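Long-range contacts in beta-mannosidase (Trichoderma harzianum, PDB 4CVU), which probably hydrolyses terminal beta-linked mannose residues from the non-reducing ends of oligosaccharides, as a fungal beta-mannosidase of glycoside hydrolase family 2: residues V172-P176 against Y508-Q512; R188-R192 against F449-P455; P455-K461 against Q512-L516; F517-F522 against S533-C537. All blocks are in the same frame, centred on the assembly; numbering follows the deposited sequence.

Contact 1. Residues V172-P176 against Y508-Q512; sequences VQHWP and YVLGQ. With MAN (alpha-D-mannopyranose), chain D; NAG (2-acetamido-2-deoxy-beta-D-glucopyranose), chain J; MAN (alpha-D-mannopyranose), chain B; NAG (2-acetamido-2-deoxy-beta-D-glucopyranose), chain C.
A seam between the galactose-binding-like region of this family 2 enzyme and the outer helix 506-528 is joined by the amides of Q173 and Q512. The two side chains arrive from opposite directions and exchange a reciprocal pair of hydrogen bonds: Q512 NE2 gives to Q173 OE1 at 2.9 Å, nearly straight at 171°, and Q173 NE2 gives back to Q512 OE1 at 3.0 Å. Each acceptor lies in the plane of the amide that donates to it, yet the two amides are twisted 37° apart, so the donors stand somewhat tilted from the carbonyl planes. Glutamine suits both places because its amide carries an N-H donor and a C=O acceptor side by side. The Q173 chain is extended, its CG anti to the backbone N (chi1 -167°), which carries CD over one face of the W175 indole. That indole adds a third link through its edge: W175 NE1 gives to a water at 3.1 Å, which in turn gives to Q512 OE1 at 2.9 Å. V509 CG1 and the edge of the Y508 ring border the Q173 amide, with Y508 CE2 3.9 Å from Q173 NE2. On the helix, sugars of an attached glycan use backbone carbonyls: mannose O6 (chain D) gives to Y508 O at 2.7 Å, and mannose O6 (chain B) to G511 O at 2.8 Å. A beta-carbon on G511 would clash with the former hydroxyl. Around the seam, P176 and L510 rest on A501 and L495 of helix 490-501, while V172 packs on W190.

Contact 2. Residues R188-R192 against F449-P455; sequences RQWVR and FSDTLYP
R188 sets out with CG between its backbone N and carbonyl carbon (chi1 75°), then runs extended to NE and brings the end of its guanidinium to S450. The R192 chain instead bends at chi2 (-52°) and again at chi3, folding its guanidinium back flat over F449. At the first site R188 NH1 and NH2 both grip S450 O, at 2.9 and 3.0 Å. The carbonyl oxygen lies in the guanidinium plane, with NH1 nearly along the C=O axis. T452 CG2 covers one face of the same group. A leucine in place of R188 would probably leave the S450 carbonyl buried without these two donors. At the second site the R192 and F449 planes are 13° apart with centres separated by 4.0 Å, an off-centre cation-pi stack, and E467 meets the charge in a salt bridge. These partners lie on the loop that follows strand 442-446 of the mixed, largely parallel sheet and leads into helix 458-475, a strand-to-helix loop of the barrel, to which a 3-10 turn at 188-190 is fitted. Within the loop, F449 CD1 lies 3.7 Å above the middle of the Y454 ring, while S450 N gives to Y454 OH at 3.0 Å; that hydroxyl also bonds Q195. W190 offers a flat face to P455, whose CG stands 3.6 Å from the centroid of the six-membered ring in a CH-pi contact. Water bridges Q189 OE1 and T452 OG1, giving to both, the latter at 2.8 Å; T452 OG1 also bonds V179 O.

Contact 3. Residues P455-K461 against Q512-L516; sequences PDSDDFK and QYENL. With MAN (alpha-D-mannopyranose), chain D; NAG (2-acetamido-2-deoxy-beta-D-glucopyranose), chain C; MAN (alpha-D-mannopyranose), chain B.
D456 and N515 cross obliquely, carboxylate and amide planes 58° apart, where the loop into helix 458-475 comes against helix 506-528, two helices that follow successive strands of the catalytic barrel. N515 ND2 gives to D456 OD2 at 2.6 Å, entering on the syn lone pair; the N-H bends to 142°, and the oxygen lies tilted from the amide plane. With CG anti to the backbone N (chi1 -166°), the D456 carboxylate is carried across to helix 506-528, and the same OD2 weakly accepts O4 of the chain D mannose at 2.8 Å. One oxygen thus faces both the helix amide and, more loosely, the glycan; its lone pairs suffice for both, and the short chain keeps it close to the helix. An alanine in place of D456 would probably leave the N515 amide and the mannose hydroxyl without their shared acceptor, and the amide freer to turn. K461 comes at about a right angle to N515, its bent chain bringing NZ within 3.3 Å of ND2, where two donors cannot bond. L516 runs past D456 the opposite way, its CB 3.8 Å from D456 OD1, and sets CD2 at the edge of the F460 ring. One residue before N515, E514 OE2 accepts from NAG N2 (chain C) at 2.8 Å and also bonds Y558 OH. At the start of the other helix S457 is the N-cap, its OG weakly accepting from F460 N at 3.5 Å. The F460 ring offers one face to P455, whose CD stands 3.7 Å above it, offset toward the rim.

Contact 4. Residues F517-F522 against S533-C537; sequences FITTLF and SYSPC
Y534 reaches into helix 506-528 with its hydroxyl and gives a short hydrogen bond to F517 O, 2.6 Å from Y534 OH. It approaches in the carbonyl plane, on a lone pair, at a C=O...O angle of 141°. CG anti to the backbone N (chi1 -177°) carries the ring from its strand to the helix. L521 CB touches the same hydroxyl at 3.7 Å. Along its flank Y534 meets F522: the rings lie 27° from parallel but barely overlap, centroids 5.8 Å apart, with F522 CD1 3.7 Å from Y534 CD2. Tyrosine suits the site: its ring packs by F522 and L521 while its hydroxyl donates to the backbone. Beyond it, I518 CG1 packs on P536 CB, also at 3.7 Å, while F517 CB borders P536 O, a buried carbonyl that finds no partner in the model. At the wider pi-type turn 517-520, L521 N lies 4.7 Å from F517 O, too far for the usual helical bond, consistent with the carbonyl turning to the tyrosine instead. In the barrel, strand 534-535 runs parallel to strand 481-485, S535 and S533, just before it, bonding W484 by their backbones: a helix packing on the next strand of a beta/alpha barrel. Farther out, F517 meets F449 edge-to-face, L521 packs on V464 and I468 of helix 458-475, and I554 touches I518 and Y534.

Three of the four contacts use helix 506-528: contact 1 near its start, contact 3 one turn on, and contact 4 farther along, where the helix meets strand 534-535. Contact 2 lies nested inside the chain loop closed by contact 1; their centres are about 11 Å apart, and W175 packs against Y454 and Q189. Contacts 1 and 3 share Q512, their centres about 9 Å apart, and contacts 2 and 3 share P455. F449 of contact 2 touches F517 of contact 4, about 16 Å between centres. Together they run from the galactose-binding-like region and the glycan-covered surface into the barrel, joining parts distant in sequence.

Contact 1. Residues V172-P176 against Y508-Q512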
# COMPACT_ATOMS: atom_id res chain seq x y z
N VAL A 172 36.99 27.63 -2.45
CA VAL A 172 37.14 26.36 -1.71
C VAL A 172 37.75 25.28 -2.60
O VAL A 172 37.79 25.40 -3.83
CB VAL A 172 35.81 25.85 -1.09
CG1 VAL A 172 35.14 26.94 -0.27
CG2 VAL A 172 34.84 25.36 -2.16
N GLN A 173 38.19 24.21 -1.96
CA GLN A 173 38.72 23.06 -2.66
C GLN A 173 37.68 22.37 -3.54
O GLN A 173 36.48 22.30 -3.23
CB GLN A 173 39.33 22.05 -1.68
CG GLN A 173 40.16 21.00 -2.39
CD GLN A 173 40.97 20.12 -1.44
OE1 GLN A 173 40.86 20.23 -0.23
NE2 GLN A 173 41.79 19.25 -2.01
N HIS A 174 38.17 21.87 -4.67
CA HIS A 174 37.40 21.03 -5.57
C HIS A 174 38.22 19.82 -5.95
O HIS A 174 39.45 19.86 -5.93
CB HIS A 174 36.98 21.82 -6.81
CG HIS A 174 36.06 22.95 -6.48
ND1 HIS A 174 36.51 24.23 -6.24
CD2 HIS A 174 34.72 22.97 -6.27
CE1 HIS A 174 35.48 25.00 -5.94
NE2 HIS A 174 34.38 24.26 -5.94
N TRP A 175 37.52 18.74 -6.27
CA TRP A 175 38.14 17.47 -6.57
C TRP A 175 37.62 17.00 -7.91
O TRP A 175 36.55 17.48 -8.37
CB TRP A 175 37.75 16.43 -5.49
CG TRP A 175 38.30 16.66 -4.14
CD1 TRP A 175 39.40 16.07 -3.60
CD2 TRP A 175 37.77 17.52 -3.13
NE1 TRP A 175 39.59 16.51 -2.32
CE2 TRP A 175 38.60 17.40 -2.00
CE3 TRP A 175 36.67 18.39 -3.07
CZ2 TRP A 175 38.38 18.12 -0.83
CZ3 TRP A 175 36.45 19.11 -1.90
CH2 TRP A 175 37.30 18.97 -0.79
N PRO A 176 38.33 16.05 -8.54
CA PRO A 176 37.82 15.42 -9.76
C PRO A 176 36.46 14.78 -9.54
O PRO A 176 36.14 14.35 -8.43
CB PRO A 176 38.87 14.35 -10.09
CG PRO A 176 40.09 14.80 -9.37
CD PRO A 176 39.65 15.54 -8.16
N TYR A 508 49.46 16.22 -3.13
CA TYR A 508 48.78 17.19 -2.29
C TYR A 508 47.63 16.52 -1.54
O TYR A 508 47.55 16.67 -0.34
CB TYR A 508 48.28 18.41 -3.08
CG TYR A 508 47.55 19.42 -2.24
CD1 TYR A 508 48.25 20.31 -1.45
CD2 TYR A 508 46.18 19.50 -2.24
CE1 TYR A 508 47.59 21.24 -0.66
CE2 TYR A 508 45.51 20.42 -1.45
CZ TYR A 508 46.23 21.29 -0.66
OH TYR A 508 45.58 22.20 0.11
N VAL A 509 46.74 15.80 -2.24
CA VAL A 509 45.58 15.19 -1.55
C VAL A 509 46.00 14.03 -0.65
O VAL A 509 45.37 13.82 0.35
CB VAL A 509 44.40 14.78 -2.48
CG1 VAL A 509 43.93 15.97 -3.30
CG2 VAL A 509 44.74 13.59 -3.37
N LEU A 510 47.08 13.32 -0.99
CA LEU A 510 47.63 12.33 -0.06
C LEU A 510 48.09 13.00 1.26
O LEU A 510 47.84 12.48 2.35
CB LEU A 510 48.78 11.55 -0.70
CG LEU A 510 49.31 10.35 0.07
CD1 LEU A 510 48.23 9.30 0.32
CD2 LEU A 510 50.45 9.72 -0.68
N GLY A 511 48.71 14.18 1.16
CA GLY A 511 49.17 14.91 2.35
C GLY A 511 48.04 15.37 3.25
O GLY A 511 48.17 15.36 4.46
N GLN A 512 46.92 15.75 2.66
CA GLN A 512 45.74 16.12 3.43
C GLN A 512 45.18 14.90 4.17
O GLN A 512 44.70 15.03 5.31
CB GLN A 512 44.66 16.68 2.52
CG GLN A 512 44.95 18.03 1.90
CD GLN A 512 43.80 18.46 1.01
OE1 GLN A 512 43.45 17.76 0.06
NE2 GLN A 512 43.19 19.61 1.33
C1 MAN D . 51.14 20.46 4.18
C2 MAN D . 50.32 21.08 5.30
C3 MAN D . 49.09 20.26 5.59
C4 MAN D . 48.32 19.98 4.30
C5 MAN D . 49.24 19.28 3.33
C6 MAN D . 48.50 18.92 2.05
O2 MAN D . 49.92 22.39 4.95
O3 MAN D . 48.23 20.92 6.49
O4 MAN D . 47.17 19.18 4.61
O5 MAN D . 50.35 20.13 3.05
O6 MAN D . 49.30 18.10 1.21
C1 NAG J . 30.81 22.67 -7.48
C2 NAG J . 29.89 22.21 -8.60
C3 NAG J . 30.50 22.24 -9.98
C4 NAG J . 31.24 23.55 -10.27
C5 NAG J . 32.09 23.99 -9.08
C6 NAG J . 32.69 25.38 -9.32
C7 NAG J . 28.17 20.60 -8.04
C8 NAG J . 27.87 19.15 -7.82
N2 NAG J . 29.44 20.86 -8.34
O3 NAG J . 29.43 22.07 -10.89
O4 NAG J . 32.11 23.32 -11.36
O5 NAG J . 31.33 23.95 -7.86
O6 NAG J . 32.26 26.32 -8.34
O7 NAG J . 27.27 21.46 -7.93
C1 MAN B . 52.38 17.61 3.08
C2 MAN B . 52.85 18.75 3.98
C3 MAN B . 53.77 18.14 5.03
C4 MAN B . 53.06 17.01 5.78
C5 MAN B . 52.48 15.97 4.82
C6 MAN B . 51.66 14.91 5.56
O2 MAN B . 51.78 19.31 4.74
O3 MAN B . 54.09 19.14 5.96
O4 MAN B . 53.94 16.38 6.66
O5 MAN B . 51.67 16.63 3.86
O6 MAN B . 50.48 15.43 6.12
C1 NAG C . 54.77 9.05 1.43
C2 NAG C . 54.74 10.10 2.52
C3 NAG C . 53.71 11.15 2.18
C4 NAG C . 53.94 11.74 0.79
C5 NAG C . 53.97 10.54 -0.17
C6 NAG C . 54.09 10.90 -1.64
C7 NAG C . 55.17 9.42 4.83
C8 NAG C . 54.64 8.86 6.09
N2 NAG C . 54.34 9.55 3.80
O3 NAG C . 53.65 12.12 3.19
O4 NAG C . 52.82 12.55 0.47
O5 NAG C . 55.02 9.67 0.19
O6 NAG C . 55.05 11.90 -1.70
O7 NAG C . 56.34 9.71 4.77
O HOH W 1 41.22 15.85 0.21

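Contact 2. Residues R188-R192 against F449-P455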
# COMPACT_ATOMS: atom_id res chain seq x y z
N ARG A 188 28.43 16.25 -0.45
CA ARG A 188 28.34 15.79 0.93
C ARG A 188 29.65 15.91 1.71
O ARG A 188 29.66 15.93 2.91
CB ARG A 188 27.82 14.35 0.99
CG ARG A 188 28.79 13.28 0.60
CD ARG A 188 28.18 11.89 0.38
NE ARG A 188 29.03 10.99 -0.41
CZ ARG A 188 29.98 10.23 0.11
NH1 ARG A 188 30.21 10.30 1.37
NH2 ARG A 188 30.73 9.42 -0.62
N GLN A 189 30.77 15.98 1.00
CA GLN A 189 32.06 16.05 1.68
C GLN A 189 32.19 17.33 2.53
O GLN A 189 33.04 17.40 3.44
CB GLN A 189 33.20 15.95 0.64
CG GLN A 189 33.42 17.17 -0.26
CD GLN A 189 32.60 17.16 -1.53
OE1 GLN A 189 31.51 16.55 -1.59
NE2 GLN A 189 33.09 17.89 -2.55
N TRP A 190 31.36 18.34 2.24
CA TRP A 190 31.45 19.66 2.89
C TRP A 190 30.68 19.74 4.20
O TRP A 190 30.79 20.73 4.90
CB TRP A 190 30.97 20.79 1.93
CG TRP A 190 32.00 21.08 0.93
CD1 TRP A 190 31.98 20.75 -0.39
CD2 TRP A 190 33.27 21.67 1.19
NE1 TRP A 190 33.16 21.13 -0.99
CE2 TRP A 190 33.97 21.69 -0.03
CE3 TRP A 190 33.87 22.23 2.33
CZ2 TRP A 190 35.25 22.23 -0.15
CZ3 TRP A 190 35.14 22.78 2.22
CH2 TRP A 190 35.82 22.77 0.99
N VAL A 191 29.92 18.70 4.55
CA VAL A 191 29.08 18.78 5.76
C VAL A 191 29.33 17.64 6.72
O VAL A 191 29.34 16.48 6.33
CB VAL A 191 27.59 18.92 5.42
CG1 VAL A 191 27.12 17.79 4.49
CG2 VAL A 191 26.76 18.95 6.69
N ARG A 192 29.51 17.96 7.99
CA ARG A 192 29.62 16.95 9.03
C ARG A 192 28.21 16.48 9.44
O ARG A 192 27.65 16.88 10.46
CB ARG A 192 30.39 17.53 10.23
CG ARG A 192 31.77 18.00 9.88
CD ARG A 192 32.56 16.96 9.16
NE ARG A 192 32.45 15.67 9.83
CZ ARG A 192 32.44 14.47 9.24
NH1 ARG A 192 32.55 14.34 7.92
NH2 ARG A 192 32.35 13.37 9.98
N PHE A 449 33.62 9.25 7.96
CA PHE A 449 34.18 9.66 6.70
C PHE A 449 34.18 8.45 5.75
O PHE A 449 34.63 7.37 6.12
CB PHE A 449 35.61 10.16 6.90
CG PHE A 449 35.73 11.33 7.83
CD1 PHE A 449 35.64 12.64 7.34
CD2 PHE A 449 35.94 11.13 9.19
CE1 PHE A 449 35.78 13.73 8.22
CE2 PHE A 449 36.05 12.20 10.06
CZ PHE A 449 35.96 13.51 9.56
N SER A 450 33.67 8.63 4.52
CA SER A 450 33.29 7.46 3.73
C SER A 450 33.17 7.64 2.20
O SER A 450 32.36 8.42 1.71
CB SER A 450 31.98 6.90 4.34
OG SER A 450 31.55 5.72 3.68
N ASP A 451 34.02 6.92 1.46
CA ASP A 451 33.90 6.75 0.04
C ASP A 451 33.96 8.08 -0.75
O ASP A 451 33.31 8.25 -1.78
CB ASP A 451 32.60 6.00 -0.27
CG ASP A 451 32.58 5.40 -1.66
OD1 ASP A 451 33.67 5.16 -2.25
OD2 ASP A 451 31.46 5.16 -2.18
N THR A 452 34.74 9.00 -0.23
CA THR A 452 35.08 10.21 -0.94
C THR A 452 36.25 10.82 -0.18
O THR A 452 36.62 10.34 0.90
CB THR A 452 33.90 11.19 -1.03
OG1 THR A 452 34.18 12.23 -1.99
CG2 THR A 452 33.57 11.77 0.34
N LEU A 453 36.84 11.86 -0.78
CA LEU A 453 37.92 12.60 -0.13
C LEU A 453 37.34 13.87 0.44
O LEU A 453 36.31 14.31 -0.03
CB LEU A 453 39.07 12.89 -1.11
CG LEU A 453 39.80 11.64 -1.64
CD1 LEU A 453 40.99 12.03 -2.50
CD2 LEU A 453 40.26 10.71 -0.53
N TYR A 454 38.00 14.42 1.46
CA TYR A 454 37.41 15.46 2.28
C TYR A 454 38.28 16.73 2.34
O TYR A 454 39.50 16.68 2.04
CB TYR A 454 37.17 14.92 3.70
CG TYR A 454 36.01 13.95 3.75
CD1 TYR A 454 36.19 12.61 3.46
CD2 TYR A 454 34.73 14.40 4.04
CE1 TYR A 454 35.13 11.74 3.47
CE2 TYR A 454 33.66 13.54 4.05
CZ TYR A 454 33.85 12.20 3.79
OH TYR A 454 32.77 11.35 3.75
N PRO A 455 37.65 17.85 2.74
CA PRO A 455 38.41 19.10 2.97
C PRO A 455 39.41 18.96 4.12
O PRO A 455 39.27 18.08 4.97
CB PRO A 455 37.33 20.12 3.35
CG PRO A 455 36.05 19.53 2.87
CD PRO A 455 36.22 18.05 3.01
O HOH W 2 31.72 13.61 -2.20

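Contact 3. Residues P455-K461 against Q512-L516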
# COMPACT_ATOMS: atom_id res chain seq x y z
N PRO A 455 37.65 17.85 2.74
CA PRO A 455 38.41 19.10 2.97
C PRO A 455 39.41 18.96 4.12
O PRO A 455 39.27 18.08 4.97
CB PRO A 455 37.33 20.12 3.35
CG PRO A 455 36.05 19.53 2.87
CD PRO A 455 36.22 18.05 3.01
N ASP A 456 40.41 19.83 4.11
CA ASP A 456 41.39 19.89 5.20
C ASP A 456 41.81 21.35 5.48
O ASP A 456 42.93 21.59 5.93
CB ASP A 456 42.62 19.04 4.89
CG ASP A 456 43.49 18.81 6.11
OD1 ASP A 456 42.93 18.66 7.23
OD2 ASP A 456 44.74 18.79 5.97
N SER A 457 40.88 22.28 5.28
CA SER A 457 41.08 23.67 5.68
C SER A 457 41.09 23.72 7.21
O SER A 457 40.74 22.74 7.86
CB SER A 457 39.96 24.53 5.12
OG SER A 457 38.72 24.14 5.70
N ASP A 458 41.49 24.86 7.77
CA ASP A 458 41.62 25.02 9.22
C ASP A 458 40.26 24.96 9.93
O ASP A 458 40.15 24.38 10.99
CB ASP A 458 42.34 26.35 9.58
CG ASP A 458 43.83 26.37 9.14
OD1 ASP A 458 44.41 25.33 8.82
OD2 ASP A 458 44.46 27.45 9.13
N ASP A 459 39.24 25.57 9.35
CA ASP A 459 37.92 25.57 10.01
C ASP A 459 37.28 24.17 9.99
O ASP A 459 36.70 23.76 10.99
CB ASP A 459 36.97 26.59 9.35
CG ASP A 459 37.21 28.02 9.85
OD1 ASP A 459 37.94 28.22 10.85
OD2 ASP A 459 36.64 28.95 9.25
N PHE A 460 37.38 23.48 8.85
CA PHE A 460 36.83 22.11 8.71
C PHE A 460 37.50 21.17 9.71
O PHE A 460 36.82 20.49 10.49
CB PHE A 460 37.01 21.59 7.28
CG PHE A 460 36.41 20.20 7.05
CD1 PHE A 460 35.06 20.06 6.74
CD2 PHE A 460 37.21 19.07 7.11
CE1 PHE A 460 34.51 18.80 6.51
CE2 PHE A 460 36.67 17.80 6.89
CZ PHE A 460 35.32 17.67 6.58
N LYS A 461 38.82 21.18 9.72
CA LYS A 461 39.57 20.42 10.73
C LYS A 461 39.16 20.76 12.16
O LYS A 461 38.95 19.86 12.98
CB LYS A 461 41.06 20.64 10.57
CG LYS A 461 41.91 19.85 11.54
CD LYS A 461 43.35 20.39 11.61
CE LYS A 461 44.11 20.10 10.33
NZ LYS A 461 45.31 20.96 10.21
N GLN A 512 46.92 15.75 2.66
CA GLN A 512 45.74 16.12 3.43
C GLN A 512 45.18 14.90 4.17
O GLN A 512 44.70 15.03 5.31
CB GLN A 512 44.66 16.68 2.52
CG GLN A 512 44.95 18.03 1.90
CD GLN A 512 43.80 18.46 1.01
OE1 GLN A 512 43.45 17.76 0.06
NE2 GLN A 512 43.19 19.61 1.33
N TYR A 513 45.20 13.74 3.49
CA TYR A 513 44.78 12.48 4.07
C TYR A 513 45.59 12.17 5.32
O TYR A 513 45.03 11.92 6.38
CB TYR A 513 44.86 11.33 3.06
CG TYR A 513 44.79 9.93 3.68
CD1 TYR A 513 43.60 9.42 4.19
CD2 TYR A 513 45.92 9.11 3.72
CE1 TYR A 513 43.54 8.15 4.76
CE2 TYR A 513 45.87 7.85 4.27
CZ TYR A 513 44.67 7.37 4.79
OH TYR A 513 44.60 6.09 5.34
N GLU A 514 46.91 12.17 5.16
CA GLU A 514 47.81 11.93 6.29
C GLU A 514 47.61 12.98 7.37
O GLU A 514 47.52 12.67 8.54
CB GLU A 514 49.27 11.95 5.83
CG GLU A 514 49.63 10.76 4.97
CD GLU A 514 51.11 10.68 4.69
OE1 GLU A 514 51.78 11.75 4.74
OE2 GLU A 514 51.59 9.55 4.42
N ASN A 515 47.49 14.24 6.95
CA ASN A 515 47.38 15.34 7.91
C ASN A 515 46.10 15.22 8.72
O ASN A 515 46.12 15.35 9.96
CB ASN A 515 47.44 16.69 7.20
CG ASN A 515 47.29 17.85 8.15
OD1 ASN A 515 48.17 18.11 8.96
ND2 ASN A 515 46.16 18.50 8.12
N LEU A 516 44.98 14.93 8.05
CA LEU A 516 43.69 14.82 8.78
C LEU A 516 43.59 13.49 9.53
O LEU A 516 43.40 13.47 10.76
CB LEU A 516 42.48 14.97 7.86
CG LEU A 516 41.12 15.04 8.58
CD1 LEU A 516 41.13 16.12 9.62
CD2 LEU A 516 39.95 15.25 7.61
C1 MAN D . 51.14 20.46 4.18
C2 MAN D . 50.32 21.08 5.30
C3 MAN D . 49.09 20.26 5.59
C4 MAN D . 48.32 19.98 4.30
C5 MAN D . 49.24 19.28 3.33
C6 MAN D . 48.50 18.92 2.05
O2 MAN D . 49.92 22.39 4.95
O3 MAN D . 48.23 20.92 6.49
O4 MAN D . 47.17 19.18 4.61
O5 MAN D . 50.35 20.13 3.05
O6 MAN D . 49.30 18.10 1.21
C1 NAG C . 54.77 9.05 1.43
C2 NAG C . 54.74 10.10 2.52
C3 NAG C . 53.71 11.15 2.18
C4 NAG C . 53.94 11.74 0.79
C5 NAG C . 53.97 10.54 -0.17
C6 NAG C . 54.09 10.90 -1.64
C7 NAG C . 55.17 9.42 4.83
C8 NAG C . 54.64 8.86 6.09
N2 NAG C . 54.34 9.55 3.80
O3 NAG C . 53.65 12.12 3.19
O4 NAG C . 52.82 12.55 0.47
O5 NAG C . 55.02 9.67 0.19
O6 NAG C . 55.05 11.90 -1.70
O7 NAG C . 56.34 9.71 4.77
C1 MAN B . 52.38 17.61 3.08
C2 MAN B . 52.85 18.75 3.98
C3 MAN B . 53.77 18.14 5.03
C4 MAN B . 53.06 17.01 5.78
C5 MAN B . 52.48 15.97 4.82
C6 MAN B . 51.66 14.91 5.56
O2 MAN B . 51.78 19.31 4.74
O3 MAN B . 54.09 19.14 5.96
O4 MAN B . 53.94 16.38 6.66
O5 MAN B . 51.67 16.63 3.86
O6 MAN B . 50.48 15.43 6.12

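Contact 4. Residues F517-F522 against S533-C537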
# COMPACT_ATOMS: atom_id res chain seq x y z
N PHE A 517 43.72 12.39 8.78
CA PHE A 517 43.40 11.06 9.33
C PHE A 517 44.53 10.43 10.16
O PHE A 517 44.31 9.46 10.88
CB PHE A 517 42.90 10.13 8.22
CG PHE A 517 41.61 10.59 7.60
CD1 PHE A 517 40.39 10.31 8.23
CD2 PHE A 517 41.60 11.34 6.45
CE1 PHE A 517 39.19 10.75 7.70
CE2 PHE A 517 40.40 11.78 5.90
CZ PHE A 517 39.20 11.50 6.53
N ILE A 518 45.73 10.99 10.11
CA ILE A 518 46.81 10.42 10.91
C ILE A 518 47.35 11.45 11.93
O ILE A 518 47.20 11.28 13.12
CB ILE A 518 47.94 9.87 10.02
CG1 ILE A 518 47.40 8.80 9.07
CG2 ILE A 518 49.06 9.28 10.87
CD1 ILE A 518 48.44 8.31 8.07
N THR A 519 47.96 12.53 11.43
CA THR A 519 48.56 13.56 12.27
C THR A 519 47.51 14.15 13.23
O THR A 519 47.72 14.13 14.42
CB THR A 519 49.26 14.66 11.43
OG1 THR A 519 50.13 14.07 10.46
CG2 THR A 519 50.09 15.59 12.31
N THR A 520 46.37 14.60 12.73
CA THR A 520 45.37 15.21 13.63
C THR A 520 44.62 14.13 14.41
O THR A 520 44.67 14.10 15.64
CB THR A 520 44.34 16.05 12.87
OG1 THR A 520 45.01 17.00 12.05
CG2 THR A 520 43.41 16.80 13.83
N LEU A 521 43.98 13.23 13.68
CA LEU A 521 43.10 12.23 14.30
C LEU A 521 43.82 11.21 15.20
O LEU A 521 43.34 10.92 16.29
CB LEU A 521 42.25 11.52 13.23
CG LEU A 521 40.87 12.14 12.90
CD1 LEU A 521 40.83 13.64 12.84
CD2 LEU A 521 40.32 11.57 11.62
N PHE A 522 44.95 10.64 14.78
CA PHE A 522 45.63 9.68 15.68
C PHE A 522 46.12 10.37 16.95
O PHE A 522 46.07 9.78 18.03
CB PHE A 522 46.82 8.98 15.01
CG PHE A 522 47.49 7.94 15.90
CD1 PHE A 522 46.75 6.92 16.47
CD2 PHE A 522 48.86 7.99 16.15
CE1 PHE A 522 47.34 5.94 17.26
CE2 PHE A 522 49.47 7.03 16.95
CZ PHE A 522 48.71 6.00 17.52
N SER A 533 43.11 0.75 19.79
CA SER A 533 43.99 0.83 18.61
C SER A 533 43.31 1.54 17.42
O SER A 533 42.10 1.74 17.40
CB SER A 533 44.41 -0.56 18.16
OG SER A 533 45.02 -1.28 19.18
N TYR A 534 44.11 1.88 16.42
CA TYR A 534 43.68 2.77 15.38
C TYR A 534 44.20 2.35 14.05
O TYR A 534 45.28 1.75 13.93
CB TYR A 534 44.16 4.22 15.65
CG TYR A 534 43.68 5.25 14.63
CD1 TYR A 534 42.36 5.69 14.63
CD2 TYR A 534 44.55 5.79 13.69
CE1 TYR A 534 41.91 6.62 13.71
CE2 TYR A 534 44.12 6.74 12.77
CZ TYR A 534 42.79 7.15 12.78
OH TYR A 534 42.34 8.08 11.87
N SER A 535 43.42 2.68 13.04
CA SER A 535 43.86 2.59 11.68
C SER A 535 43.29 3.79 10.95
O SER A 535 42.12 4.17 11.20
CB SER A 535 43.37 1.27 11.06
OG SER A 535 43.67 1.22 9.68
N PRO A 536 44.08 4.40 10.06
CA PRO A 536 43.60 5.59 9.38
C PRO A 536 42.45 5.31 8.38
O PRO A 536 41.76 6.25 8.00
CB PRO A 536 44.84 6.12 8.67
CG PRO A 536 45.76 4.95 8.56
CD PRO A 536 45.45 4.03 9.67
N CYS A 537 42.26 4.05 7.97
CA CYS A 537 41.05 3.68 7.19
C CYS A 537 40.74 2.21 7.31
O CYS A 537 41.55 1.41 7.78
CB CYS A 537 41.18 4.08 5.73
SG CYS A 537 42.62 3.32 4.94